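Local coordinates for integron cassette protein Vpc_cass2 (Vibrio paracholerae, PDB 3JRT), which is of unknown function but forms an all-helical two-subunit assembly and is encoded by a mobile integron gene cassette, at residues A[154-157]-A[158-162]; A[73-76]-A[77-81]; A[127-130]-A[131-135]; A[42-45]-A[46-50]. All blocks are in the same frame, centred on the assembly; numbering follows the deposited sequence.

Contact 1: residues A[154-157]-A[158-162]; sequences NFAD and EFLDW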
ATOM      1  N   ASN A 154      -3.570 -13.112  18.176  1.00 55.91           N
ATOM      2  CA  ASN A 154      -4.711 -12.231  18.010  1.00 69.07           C
ATOM      3  C   ASN A 154      -4.439 -10.808  18.479  1.00 61.99           C
ATOM      4  O   ASN A 154      -5.330  -9.967  18.431  1.00 58.12           O
ATOM      5  CB  ASN A 154      -5.930 -12.808  18.737  1.00 86.07           C
ATOM      6  CG  ASN A 154      -6.382 -14.132  18.142  1.00102.90           C
ATOM      7  OD1 ASN A 154      -6.795 -14.192  16.979  1.00106.41           O
ATOM      8  ND2 ASN A 154      -6.290 -15.204  18.931  1.00105.51           N
ATOM      9  N   PHE A 155      -3.211 -10.556  18.927  1.00 62.91           N
ATOM     10  CA  PHE A 155      -2.834  -9.256  19.468  1.00 56.00           C
ATOM     11  C   PHE A 155      -1.681  -8.623  18.698  1.00 56.18           C
ATOM     12  O   PHE A 155      -0.598  -9.200  18.559  1.00 58.65           O
ATOM     13  CB  PHE A 155      -2.525  -9.345  20.967  1.00 58.27           C
ATOM     14  CG  PHE A 155      -3.741  -9.563  21.818  1.00 64.23           C
ATOM     15  CD1 PHE A 155      -4.995  -9.227  21.345  1.00 68.39           C
ATOM     16  CD2 PHE A 155      -3.637 -10.107  23.089  1.00 81.95           C
ATOM     17  CE1 PHE A 155      -6.139  -9.435  22.124  1.00 78.15           C
ATOM     18  CE2 PHE A 155      -4.773 -10.317  23.875  1.00 82.55           C
ATOM     19  CZ  PHE A 155      -6.027  -9.978  23.389  1.00 74.13           C
ATOM     20  N   ALA A 156      -1.934  -7.415  18.220  1.00 49.27           N
ATOM     21  CA  ALA A 156      -1.034  -6.702  17.340  1.00 46.33           C
ATOM     22  C   ALA A 156       0.082  -5.954  18.082  1.00 55.70           C
ATOM     23  O   ALA A 156       1.099  -5.610  17.487  1.00 61.10           O
ATOM     24  CB  ALA A 156      -1.835  -5.720  16.502  1.00 39.63           C
ATOM     25  N   ASP A 157      -0.118  -5.695  19.370  1.00 53.10           N
ATOM     26  CA  ASP A 157       0.768  -4.806  20.117  1.00 49.68           C
ATOM     27  C   ASP A 157       2.242  -5.131  19.916  1.00 42.44           C
ATOM     28  O   ASP A 157       3.028  -4.252  19.623  1.00 51.26           O
ATOM     29  CB  ASP A 157       0.438  -4.853  21.610  1.00 52.31           C
ATOM     30  CG  ASP A 157      -1.038  -4.615  21.888  1.00 65.44           C
ATOM     31  OD1 ASP A 157      -1.883  -5.214  21.186  1.00 61.19           O
ATOM     32  OD2 ASP A 157      -1.357  -3.838  22.814  1.00 75.08           O
ATOM     33  N   GLU A 158       2.604  -6.398  20.097  1.00 46.61           N
ATOM     34  CA  GLU A 158       4.001  -6.809  20.098  1.00 55.32           C
ATOM     35  C   GLU A 158       4.651  -6.445  18.769  1.00 54.87           C
ATOM     36  O   GLU A 158       5.633  -5.707  18.729  1.00 56.78           O
ATOM     37  CB  GLU A 158       4.113  -8.309  20.353  1.00 63.58           C
ATOM     38  CG  GLU A 158       5.519  -8.813  20.651  1.00 82.51           C
ATOM     39  CD  GLU A 158       5.530 -10.241  21.233  1.00 95.90           C
ATOM     40  OE1 GLU A 158       4.475 -10.707  21.727  1.00 88.78           O
ATOM     41  OE2 GLU A 158       6.602 -10.892  21.196  1.00103.54           O
ATOM     42  N   PHE A 159       4.087  -6.959  17.684  1.00 41.98           N
ATOM     43  CA  PHE A 159       4.638  -6.708  16.370  1.00 45.56           C
ATOM     44  C   PHE A 159       4.637  -5.219  16.023  1.00 44.87           C
ATOM     45  O   PHE A 159       5.632  -4.688  15.537  1.00 48.37           O
ATOM     46  CB  PHE A 159       3.901  -7.499  15.309  1.00 43.94           C
ATOM     47  CG  PHE A 159       4.571  -7.468  13.976  1.00 42.46           C
ATOM     48  CD1 PHE A 159       5.690  -8.245  13.736  1.00 49.23           C
ATOM     49  CD2 PHE A 159       4.102  -6.658  12.974  1.00 42.70           C
ATOM     50  CE1 PHE A 159       6.312  -8.218  12.518  1.00 46.12           C
ATOM     51  CE2 PHE A 159       4.715  -6.631  11.753  1.00 44.09           C
ATOM     52  CZ  PHE A 159       5.814  -7.414  11.518  1.00 44.74           C
ATOM     53  N   LEU A 160       3.534  -4.536  16.294  1.00 40.70           N
ATOM     54  CA  LEU A 160       3.488  -3.101  16.009  1.00 45.07           C
ATOM     55  C   LEU A 160       4.594  -2.360  16.775  1.00 48.73           C
ATOM     56  O   LEU A 160       5.277  -1.503  16.218  1.00 44.23           O
ATOM     57  CB  LEU A 160       2.118  -2.515  16.356  1.00 37.63           C
ATOM     58  CG  LEU A 160       0.943  -2.925  15.462  1.00 46.45           C
ATOM     59  CD1 LEU A 160      -0.337  -2.177  15.840  1.00 41.63           C
ATOM     60  CD2 LEU A 160       1.256  -2.714  13.973  1.00 34.09           C
ATOM     61  N   ASP A 161       4.761  -2.690  18.055  1.00 47.29           N
ATOM     62  CA  ASP A 161       5.780  -2.034  18.877  1.00 52.58           C
ATOM     63  C   ASP A 161       7.171  -2.363  18.372  1.00 53.37           C
ATOM     64  O   ASP A 161       8.095  -1.563  18.490  1.00 56.52           O
ATOM     65  CB  ASP A 161       5.649  -2.443  20.346  1.00 51.74           C
ATOM     66  CG  ASP A 161       4.683  -1.566  21.103  1.00 56.84           C
ATOM     67  OD1 ASP A 161       4.126  -0.630  20.493  1.00 54.17           O
ATOM     68  OD2 ASP A 161       4.474  -1.814  22.305  1.00 69.98           O
ATOM     69  N   TRP A 162       7.304  -3.556  17.809  1.00 51.52           N
ATOM     70  CA  TRP A 162       8.551  -3.993  17.209  1.00 52.55           C
ATOM     71  C   TRP A 162       8.867  -3.206  15.935  1.00 43.95           C
ATOM     72  O   TRP A 162      10.029  -2.975  15.623  1.00 51.77           O
ATOM     73  CB  TRP A 162       8.470  -5.485  16.902  1.00 49.10           C
ATOM     74  CG  TRP A 162       9.697  -6.068  16.279  1.00 52.85           C
ATOM     75  CD1 TRP A 162      10.827  -6.508  16.927  1.00 60.53           C
ATOM     76  CD2 TRP A 162       9.913  -6.320  14.890  1.00 46.68           C
ATOM     77  NE1 TRP A 162      11.731  -7.005  16.020  1.00 56.79           N
ATOM     78  CE2 TRP A 162      11.196  -6.901  14.762  1.00 54.99           C
ATOM     79  CE3 TRP A 162       9.145  -6.122  13.741  1.00 49.69           C
ATOM     80  CZ2 TRP A 162      11.725  -7.285  13.531  1.00 57.03           C
ATOM     81  CZ3 TRP A 162       9.682  -6.482  12.516  1.00 58.05           C
ATOM     82  CH2 TRP A 162      10.959  -7.058  12.421  1.00 60.82           C
TER
HETATM   83  O   HOH W   1       1.860  -8.692  17.745  1.00 50.54           O

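Contact 2: residues A[73-76]-A[77-81]; sequences LCVY and SIVIN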
ATOM      1  N   LEU A  73      -4.908  -2.101   4.258  1.00 27.97           N
ATOM      2  CA  LEU A  73      -4.198  -0.888   3.860  1.00 32.03           C
ATOM      3  C   LEU A  73      -2.872  -0.788   4.594  1.00 36.43           C
ATOM      4  O   LEU A  73      -1.835  -0.589   3.975  1.00 34.70           O
ATOM      5  CB  LEU A  73      -5.034   0.380   4.118  1.00 32.33           C
ATOM      6  CG  LEU A  73      -4.311   1.718   3.872  1.00 29.81           C
ATOM      7  CD1 LEU A  73      -3.944   1.846   2.396  1.00 26.17           C
ATOM      8  CD2 LEU A  73      -5.166   2.911   4.276  1.00 28.21           C
ATOM      9  N   CYS A  74      -2.909  -0.914   5.921  1.00 31.69           N
ATOM     10  CA  CYS A  74      -1.706  -0.685   6.720  1.00 30.61           C
ATOM     11  C   CYS A  74      -0.745  -1.870   6.686  1.00 34.61           C
ATOM     12  O   CYS A  74       0.478  -1.720   6.544  1.00 35.29           O
ATOM     13  CB  CYS A  74      -2.074  -0.311   8.156  1.00 25.48           C
ATOM     14  SG  CYS A  74      -3.052   1.222   8.248  1.00 32.84           S
ATOM     15  N   VAL A  75      -1.300  -3.062   6.781  1.00 30.15           N
ATOM     16  CA  VAL A  75      -0.471  -4.247   6.731  1.00 34.30           C
ATOM     17  C   VAL A  75       0.275  -4.400   5.386  1.00 39.24           C
ATOM     18  O   VAL A  75       1.471  -4.699   5.370  1.00 43.24           O
ATOM     19  CB  VAL A  75      -1.304  -5.489   7.082  1.00 39.60           C
ATOM     20  CG1 VAL A  75      -0.607  -6.786   6.640  1.00 34.38           C
ATOM     21  CG2 VAL A  75      -1.629  -5.472   8.585  1.00 35.59           C
ATOM     22  N   TYR A  76      -0.417  -4.210   4.267  1.00 30.61           N
ATOM     23  CA  TYR A  76       0.256  -4.283   2.969  1.00 38.14           C
ATOM     24  C   TYR A  76       1.447  -3.318   2.914  1.00 38.90           C
ATOM     25  O   TYR A  76       2.519  -3.639   2.403  1.00 38.39           O
ATOM     26  CB  TYR A  76      -0.718  -4.003   1.821  1.00 33.88           C
ATOM     27  CG  TYR A  76      -1.655  -5.170   1.536  1.00 39.91           C
ATOM     28  CD1 TYR A  76      -1.363  -6.433   1.999  1.00 41.72           C
ATOM     29  CD2 TYR A  76      -2.820  -5.002   0.784  1.00 41.82           C
ATOM     30  CE1 TYR A  76      -2.200  -7.513   1.745  1.00 49.56           C
ATOM     31  CE2 TYR A  76      -3.676  -6.073   0.529  1.00 45.97           C
ATOM     32  CZ  TYR A  76      -3.350  -7.329   1.018  1.00 49.54           C
ATOM     33  OH  TYR A  76      -4.151  -8.412   0.772  1.00 51.02           O
ATOM     34  N   SER A  77       1.270  -2.137   3.476  1.00 37.14           N
ATOM     35  CA  SER A  77       2.331  -1.164   3.408  1.00 34.62           C
ATOM     36  C   SER A  77       3.506  -1.643   4.284  1.00 35.82           C
ATOM     37  O   SER A  77       4.670  -1.611   3.875  1.00 38.56           O
ATOM     38  CB  SER A  77       1.816   0.210   3.854  1.00 31.08           C
ATOM     39  OG  SER A  77       2.868   1.152   3.840  1.00 37.45           O
ATOM     40  N   ILE A  78       3.199  -2.067   5.501  1.00 36.05           N
ATOM     41  CA  ILE A  78       4.223  -2.660   6.372  1.00 35.98           C
ATOM     42  C   ILE A  78       4.979  -3.816   5.695  1.00 39.02           C
ATOM     43  O   ILE A  78       6.205  -3.857   5.727  1.00 40.59           O
ATOM     44  CB  ILE A  78       3.603  -3.120   7.695  1.00 42.59           C
ATOM     45  CG1 ILE A  78       3.183  -1.888   8.512  1.00 35.27           C
ATOM     46  CG2 ILE A  78       4.560  -4.046   8.465  1.00 35.15           C
ATOM     47  CD1 ILE A  78       2.255  -2.236   9.674  1.00 36.97           C
ATOM     48  N   VAL A  79       4.271  -4.747   5.060  1.00 39.51           N
ATOM     49  CA  VAL A  79       4.982  -5.879   4.478  1.00 44.53           C
ATOM     50  C   VAL A  79       5.822  -5.462   3.275  1.00 48.63           C
ATOM     51  O   VAL A  79       6.943  -5.937   3.097  1.00 57.76           O
ATOM     52  CB  VAL A  79       4.065  -7.124   4.194  1.00 30.28           C
ATOM     53  CG1 VAL A  79       3.369  -7.571   5.504  1.00 29.51           C
ATOM     54  CG2 VAL A  79       3.032  -6.842   3.081  1.00 32.15           C
ATOM     55  N   ILE A  80       5.286  -4.567   2.453  1.00 47.28           N
ATOM     56  CA  ILE A  80       6.051  -4.048   1.324  1.00 43.85           C
ATOM     57  C   ILE A  80       7.347  -3.413   1.822  1.00 40.36           C
ATOM     58  O   ILE A  80       8.407  -3.620   1.255  1.00 37.53           O
ATOM     59  CB  ILE A  80       5.229  -3.041   0.490  1.00 47.39           C
ATOM     60  CG1 ILE A  80       4.272  -3.784  -0.456  1.00 35.01           C
ATOM     61  CG2 ILE A  80       6.156  -2.065  -0.279  1.00 41.16           C
ATOM     62  CD1 ILE A  80       3.098  -2.892  -0.954  1.00 33.95           C
ATOM     63  N   ASN A  81       7.268  -2.664   2.910  1.00 39.32           N
ATOM     64  CA  ASN A  81       8.456  -1.996   3.415  1.00 41.25           C
ATOM     65  C   ASN A  81       9.425  -2.880   4.193  1.00 44.65           C
ATOM     66  O   ASN A  81      10.636  -2.688   4.123  1.00 47.26           O
ATOM     67  CB  ASN A  81       8.072  -0.750   4.186  1.00 34.34           C
ATOM     68  CG  ASN A  81       7.679   0.372   3.252  1.00 40.33           C
ATOM     69  OD1 ASN A  81       8.516   0.903   2.547  1.00 47.51           O
ATOM     70  ND2 ASN A  81       6.407   0.682   3.193  1.00 33.04           N
TER

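Contact 3: residues A[127-130]-A[131-135]; sequences CVAH and VSDKS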
ATOM      1  N   CYS A 127      -0.209  -9.027  -2.529  1.00 49.19           N
ATOM      2  CA  CYS A 127      -0.653  -7.644  -2.636  1.00 42.70           C
ATOM      3  C   CYS A 127      -0.099  -6.971  -3.879  1.00 50.27           C
ATOM      4  O   CYS A 127      -0.723  -6.108  -4.462  1.00 58.60           O
ATOM      5  CB  CYS A 127      -0.174  -6.846  -1.422  1.00 43.07           C
ATOM      6  SG  CYS A 127      -0.223  -5.082  -1.721  1.00 76.52           S
ATOM      7  N   VAL A 128       1.095  -7.376  -4.263  1.00 53.65           N
ATOM      8  CA  VAL A 128       1.831  -6.728  -5.324  1.00 54.48           C
ATOM      9  C   VAL A 128       1.691  -7.456  -6.671  1.00 61.75           C
ATOM     10  O   VAL A 128       1.896  -6.870  -7.720  1.00 60.83           O
ATOM     11  CB  VAL A 128       3.304  -6.669  -4.905  1.00 59.21           C
ATOM     12  CG1 VAL A 128       4.223  -6.934  -6.068  1.00 70.08           C
ATOM     13  CG2 VAL A 128       3.597  -5.358  -4.208  1.00 47.80           C
ATOM     14  N   ALA A 129       1.329  -8.735  -6.642  1.00 67.74           N
ATOM     15  CA  ALA A 129       1.284  -9.533  -7.868  1.00 64.89           C
ATOM     16  C   ALA A 129       0.327  -8.979  -8.921  1.00 65.00           C
ATOM     17  O   ALA A 129      -0.622  -8.263  -8.614  1.00 59.37           O
ATOM     18  CB  ALA A 129       0.943 -10.987  -7.557  1.00 60.81           C
ATOM     19  N   HIS A 130       0.599  -9.325 -10.171  1.00 66.86           N
ATOM     20  CA  HIS A 130      -0.257  -8.964 -11.281  1.00 60.53           C
ATOM     21  C   HIS A 130      -1.479  -9.860 -11.201  1.00 63.80           C
ATOM     22  O   HIS A 130      -1.368 -10.992 -10.750  1.00 62.28           O
ATOM     23  CB  HIS A 130       0.504  -9.196 -12.583  1.00 66.38           C
ATOM     24  CG  HIS A 130      -0.264  -8.829 -13.814  1.00 77.49           C
ATOM     25  ND1 HIS A 130      -1.328  -9.574 -14.278  1.00 80.58           N
ATOM     26  CD2 HIS A 130      -0.104  -7.810 -14.692  1.00 78.12           C
ATOM     27  CE1 HIS A 130      -1.801  -9.021 -15.383  1.00 81.48           C
ATOM     28  NE2 HIS A 130      -1.075  -7.952 -15.656  1.00 81.78           N
ATOM     29  N   VAL A 131      -2.642  -9.362 -11.614  1.00 65.07           N
ATOM     30  CA  VAL A 131      -3.876 -10.147 -11.533  1.00 64.93           C
ATOM     31  C   VAL A 131      -3.745 -11.513 -12.214  1.00 76.20           C
ATOM     32  O   VAL A 131      -4.325 -12.509 -11.761  1.00 72.99           O
ATOM     33  CB  VAL A 131      -5.070  -9.397 -12.156  1.00 66.85           C
ATOM     34  CG1 VAL A 131      -6.207 -10.358 -12.450  1.00 71.32           C
ATOM     35  CG2 VAL A 131      -5.535  -8.274 -11.245  1.00 53.44           C
ATOM     36  N   SER A 132      -2.974 -11.551 -13.299  1.00 81.70           N
ATOM     37  CA  SER A 132      -2.824 -12.767 -14.099  1.00 97.61           C
ATOM     38  C   SER A 132      -1.867 -13.764 -13.450  1.00 99.70           C
ATOM     39  O   SER A 132      -1.911 -14.960 -13.742  1.00105.40           O
ATOM     40  CB  SER A 132      -2.364 -12.440 -15.533  1.00 98.90           C
ATOM     41  OG  SER A 132      -1.008 -12.006 -15.577  1.00 92.55           O
ATOM     42  N   ASP A 133      -1.005 -13.264 -12.571  1.00 88.74           N
ATOM     43  CA  ASP A 133      -0.047 -14.114 -11.876  1.00 87.09           C
ATOM     44  C   ASP A 133      -0.654 -14.716 -10.611  1.00 86.49           C
ATOM     45  O   ASP A 133      -0.563 -14.137  -9.529  1.00 78.80           O
ATOM     46  CB  ASP A 133       1.208 -13.319 -11.528  1.00 83.44           C
ATOM     47  CG  ASP A 133       2.174 -14.104 -10.671  1.00 85.67           C
ATOM     48  OD1 ASP A 133       1.959 -15.325 -10.491  1.00 87.73           O
ATOM     49  OD2 ASP A 133       3.142 -13.493 -10.171  1.00 86.92           O
ATOM     50  N   LYS A 134      -1.261 -15.890 -10.743  1.00 95.34           N
ATOM     51  CA  LYS A 134      -1.953 -16.496  -9.613  1.00 95.76           C
ATOM     52  C   LYS A 134      -1.092 -17.451  -8.789  1.00 91.00           C
ATOM     53  O   LYS A 134      -1.596 -18.153  -7.927  1.00 91.26           O
ATOM     54  CB  LYS A 134      -3.258 -17.166 -10.062  1.00102.97           C
ATOM     55  CG  LYS A 134      -4.505 -16.322  -9.769  1.00107.79           C
ATOM     56  CD  LYS A 134      -5.721 -17.211  -9.548  1.00121.34           C
ATOM     57  CE  LYS A 134      -6.843 -16.487  -8.801  1.00119.49           C
ATOM     58  NZ  LYS A 134      -7.981 -17.417  -8.474  1.00115.42           N
ATOM     59  N   SER A 135       0.211 -17.463  -9.032  1.00 92.50           N
ATOM     60  CA  SER A 135       1.098 -18.327  -8.264  1.00 88.43           C
ATOM     61  C   SER A 135       1.265 -17.791  -6.853  1.00 91.61           C
ATOM     62  O   SER A 135       1.677 -18.525  -5.955  1.00 91.15           O
ATOM     63  CB  SER A 135       2.469 -18.412  -8.926  1.00 81.05           C
ATOM     64  OG  SER A 135       3.123 -17.158  -8.866  1.00 76.74           O
TER

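Contact 4: residues A[42-45]-A[46-50]; sequences LTIA and VTVLK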
ATOM      1  N   LEU A  42       6.842   3.096   7.374  1.00 36.71           N
ATOM      2  CA  LEU A  42       6.589   2.133   8.439  1.00 37.76           C
ATOM      3  C   LEU A  42       5.960   2.854   9.628  1.00 37.36           C
ATOM      4  O   LEU A  42       5.037   2.359  10.235  1.00 38.33           O
ATOM      5  CB  LEU A  42       7.874   1.428   8.867  1.00 34.35           C
ATOM      6  CG  LEU A  42       8.454   0.384   7.913  1.00 43.32           C
ATOM      7  CD1 LEU A  42       9.917   0.080   8.274  1.00 35.58           C
ATOM      8  CD2 LEU A  42       7.618  -0.895   7.899  1.00 37.92           C
ATOM      9  N   THR A  43       6.441   4.050   9.929  1.00 42.66           N
ATOM     10  CA  THR A  43       5.922   4.783  11.075  1.00 38.67           C
ATOM     11  C   THR A  43       4.466   5.173  10.854  1.00 41.08           C
ATOM     12  O   THR A  43       3.653   5.072  11.758  1.00 37.37           O
ATOM     13  CB  THR A  43       6.786   6.041  11.362  1.00 39.46           C
ATOM     14  OG1 THR A  43       8.102   5.625  11.720  1.00 46.33           O
ATOM     15  CG2 THR A  43       6.194   6.911  12.489  1.00 33.00           C
ATOM     16  N   ILE A  44       4.132   5.615   9.647  1.00 44.55           N
ATOM     17  CA  ILE A  44       2.785   6.098   9.403  1.00 37.46           C
ATOM     18  C   ILE A  44       1.744   4.953   9.325  1.00 35.19           C
ATOM     19  O   ILE A  44       0.636   5.084   9.810  1.00 34.37           O
ATOM     20  CB  ILE A  44       2.702   7.020   8.172  1.00 38.53           C
ATOM     21  CG1 ILE A  44       1.347   7.716   8.151  1.00 37.66           C
ATOM     22  CG2 ILE A  44       2.896   6.237   6.869  1.00 38.99           C
ATOM     23  CD1 ILE A  44       1.177   8.718   9.274  1.00 37.11           C
ATOM     24  N   ALA A  45       2.120   3.840   8.723  1.00 32.54           N
ATOM     25  CA  ALA A  45       1.259   2.673   8.649  1.00 34.26           C
ATOM     26  C   ALA A  45       0.842   2.192  10.048  1.00 35.14           C
ATOM     27  O   ALA A  45      -0.319   1.866  10.282  1.00 39.40           O
ATOM     28  CB  ALA A  45       1.961   1.555   7.877  1.00 29.04           C
ATOM     29  N   VAL A  46       1.795   2.169  10.973  1.00 36.47           N
ATOM     30  CA  VAL A  46       1.530   1.785  12.361  1.00 32.81           C
ATOM     31  C   VAL A  46       0.640   2.817  13.049  1.00 35.37           C
ATOM     32  O   VAL A  46      -0.331   2.456  13.716  1.00 41.68           O
ATOM     33  CB  VAL A  46       2.865   1.616  13.154  1.00 35.98           C
ATOM     34  CG1 VAL A  46       2.609   1.513  14.663  1.00 27.46           C
ATOM     35  CG2 VAL A  46       3.617   0.405  12.652  1.00 31.55           C
ATOM     36  N   THR A  47       0.963   4.103  12.861  1.00 37.26           N
ATOM     37  CA  THR A  47       0.192   5.196  13.458  1.00 37.13           C
ATOM     38  C   THR A  47      -1.263   5.191  12.977  1.00 35.87           C
ATOM     39  O   THR A  47      -2.202   5.288  13.764  1.00 41.72           O
ATOM     40  CB  THR A  47       0.809   6.580  13.138  1.00 39.61           C
ATOM     41  OG1 THR A  47       2.114   6.672  13.711  1.00 49.83           O
ATOM     42  CG2 THR A  47      -0.066   7.702  13.710  1.00 34.96           C
ATOM     43  N   VAL A  48      -1.449   5.089  11.673  1.00 33.10           N
ATOM     44  CA  VAL A  48      -2.801   5.039  11.130  1.00 31.52           C
ATOM     45  C   VAL A  48      -3.606   3.874  11.712  1.00 34.63           C
ATOM     46  O   VAL A  48      -4.747   4.042  12.121  1.00 38.90           O
ATOM     47  CB  VAL A  48      -2.765   4.919   9.605  1.00 31.52           C
ATOM     48  CG1 VAL A  48      -4.150   4.572   9.073  1.00 27.62           C
ATOM     49  CG2 VAL A  48      -2.275   6.243   8.994  1.00 31.90           C
ATOM     50  N   LEU A  49      -2.990   2.697  11.747  1.00 36.93           N
ATOM     51  CA  LEU A  49      -3.644   1.481  12.211  1.00 35.65           C
ATOM     52  C   LEU A  49      -4.063   1.651  13.663  1.00 41.15           C
ATOM     53  O   LEU A  49      -5.206   1.423  14.023  1.00 45.04           O
ATOM     54  CB  LEU A  49      -2.697   0.289  12.063  1.00 33.55           C
ATOM     55  CG  LEU A  49      -3.291  -1.077  12.395  1.00 41.03           C
ATOM     56  CD1 LEU A  49      -4.682  -1.219  11.767  1.00 31.69           C
ATOM     57  CD2 LEU A  49      -2.348  -2.189  11.938  1.00 39.61           C
ATOM     58  N   LYS A  50      -3.133   2.104  14.484  1.00 41.59           N
ATOM     59  CA  LYS A  50      -3.441   2.401  15.872  1.00 41.09           C
ATOM     60  C   LYS A  50      -4.503   3.467  16.053  1.00 38.47           C
ATOM     61  O   LYS A  50      -5.351   3.336  16.933  1.00 44.69           O
ATOM     62  CB  LYS A  50      -2.168   2.689  16.661  1.00 39.71           C
ATOM     63  CG  LYS A  50      -1.450   1.375  16.985  1.00 48.88           C
ATOM     64  CD  LYS A  50       0.015   1.553  17.318  1.00 55.88           C
ATOM     65  CE  LYS A  50       0.206   2.355  18.555  1.00 57.44           C
ATOM     66  NZ  LYS A  50       1.605   2.190  19.067  1.00 66.74           N
TER

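Contact 1: residues A[154-157]-A[158-162]
Ala156 and Leu160 meet one turn apart, where the chain enters the short helix 157-163. The methyl CB of Ala156 lies 3.9 Å from CD1 of Leu160. The same two residues are joined by a backbone hydrogen bond. Leu160 N gives its hydrogen to Ala156 O at 2.9 Å, and the bond is nearly straight, with an N-H...O angle of 171°. The next rung joins Asp161 N to Asp157 O at 2.8 Å. CB of Asp161 rests 3.3 Å from the same Asp157 O. The two carboxylates do not touch. Asp157 OD2 and Asp161 OD2 are 6.2 Å apart, and their like charges probably repel mildly at this exposed surface.

The first torsion of Leu160 sets CG anti to the carbonyl carbon (chi1 -70°) and so over Ala156 O. The extended second torsion carries CD1 on to the methyl. A water ties the loop to the first turn. It donates to Phe155 O at 2.6 Å and accepts from Phe159 N at 2.8 Å. The NH of Phe159 is thus bound through water rather than by a helix carbonyl.

Further out, Phe151 of helix 140-151 touches Ala156 and Leu160 and meets the Phe159 ring edge-to-face. Leu160 also packs on Val46 and Lys50 of helix 27-53. The arrangement is the first turn of an alpha-helix, with a water bridging a first-turn NH to the preceding loop.

Contact 2: residues A[73-76]-A[77-81]
Val75 and Val79 meet on the buried side of helix 64-91, with CG1 of Val75 4.2 Å from CG1 of Val79. The tighter packing is of side chains against carbonyl oxygens one turn back. Val79 holds CG2 between its backbone N and carbonyl carbon, with CG1 anti to the carbonyl carbon (chi1 -57°). This brings CG2 to 3.3 Å from Tyr76 O. Ile78 lays its longer branch over the preceding turn, with CG1 3.3 Å from Cys74 O. Ile80 does the same with its CG1, 3.4 Å from Tyr76 O. Ser77 O is gripped twice by Asn81, which is buried against helix 27-53. The backbone Asn81 N and the side-chain Asn81 ND2, each 3.0 Å from Ser77 O, approach from opposite faces of the carbonyl plane. The hydrogen bond from ND2 is bent, at 139°, and ND2 stands above the plane of the carbonyl.

Beneath these side chains runs the regular i to i+4 ladder of an alpha-helix. Ile78 N bonds to Cys74 O at 2.9 Å, with an N-H...O angle of 176°. Val79 N to Val75 O and Ile80 N to Tyr76 O continue it. This helix lies deep in an all-helical fold: Ile78 and Cys74 face helix 27-53, Val75 and Val79 face helix 140-151, and Tyr76 reaches helix 118-128.

The looser side holds Tyr76 and Ser77, both partly exposed. The second subunit covers part of it, where Ser77 packs on Leu73 of that subunit and Leu73 on its Ser77.

Contact 3: residues A[127-130]-A[131-135]
His130 and Asp133 close a type I beta turn just beyond helix 118-128. Ala129 is the first residue to leave helical backbone angles, and the chain then runs extended through His130. Val131 and Ser132 take the two corner positions. Asp133 N bonds to His130 O at 2.9 Å. The bond is bent, at 138°, and the donor stands above the carbonyl plane.

The imidazole of His130 lies alongside the first corner and presents its ND1 edge to it. CG is anti to the backbone N (chi1 -179°), which carries the ring toward the following residues; the turn of the ring then brings ND1 to Ser132 N. Ser132 N donates to His130 ND1 at 2.8 Å, fairly straight (165°) and in the ring plane. Ser132 CB, 3.5 Å from His130 CE1, stands out of that plane, to one side. The bond to ND1 probably limits rotation of the ring.

Beyond the turn, Asp133 OD1 accepts twice from Ser135: from OG at 2.7 Å on the syn lone pair, and from N at 3.1 Å on the anti side, well out of the carboxylate plane.

Val131 N bonds to Glu87 of the second subunit, and Lys134 forms a salt bridge with its Glu30. At this subunit interface, a type I turn whose first residue also accepts the Ser132 N-H through its ring is followed by an Asx turn at Asp133.

Contact 4: residues A[42-45]-A[46-50]
Thr47 turns its hydroxyl back onto Thr43 O, one helical turn earlier. OG1 is anti to the carbonyl carbon (chi1 -63°), a torsion that aims it down the helix wall. Val48 has CG1 anti to its backbone N (chi1 168°), which leaves CG2 anti to the carbonyl carbon, like OG1 of Thr47, and facing Ile44. The motif is a side-chain-to-backbone bond within an alpha-helix, here the long helix 27-53 of an all-helical fold.

Thr43 O takes two hydrogens from one residue. Thr47 N lies 3.1 Å from Thr43 O, and Thr47 OG1 lies 3.0 Å from it. They come from opposite faces of the carbonyl plane, and the hydroxyl stands above that plane. The hydroxyl of this partly exposed threonine is thus satisfied by its own helix. Thr43 repeats the pattern, since its OG1 bonds to Ile39 O.

The neighbouring rungs vary. Val48 N to Ile44 O is short and straight, at 2.8 Å and 173°. Leu49 N to Ala45 O is longer, at 3.2 Å. Val46 N to Leu42 O is weak, at 3.3 Å.

Ala45 and Leu49 pack on helix 64-91, and Val46 packs on Ile163. Ile44 touches Ile70 of the second subunit, and Val48 touches its Tyr52. Ile44 and Val48 cross obliquely, with Ile44 CG1 4.0 Å from Val48 CG2, while Val48 CG2 also rests 3.2 Å from Ile44 O.

How the contacts relate
Contacts 4, 2 and 1 lie side by side in the helical body. The centres of contacts 2 and 4 are about 10 Å apart. Cys74 SG lies 3.6 Å from Val48 CG1, and Ile78 CG1 lies 3.7 Å from Ala45 CB. Contact 1 packs on contact 4 through Leu160 CD1, 3.9 Å from Lys50 CG. It touches contact 2 through Phe159 and Ile78. Contact 3 projects away, its centre about 28 Å from that of contact 1. It joins contact 2 where Cys127 SG lies 3.6 Å from Tyr76 CG. Contacts 2, 3 and 4 all touch the second subunit, whereas contact 1 does not. The function is unknown, and no active site or ligand has been assigned to which these contacts could be related.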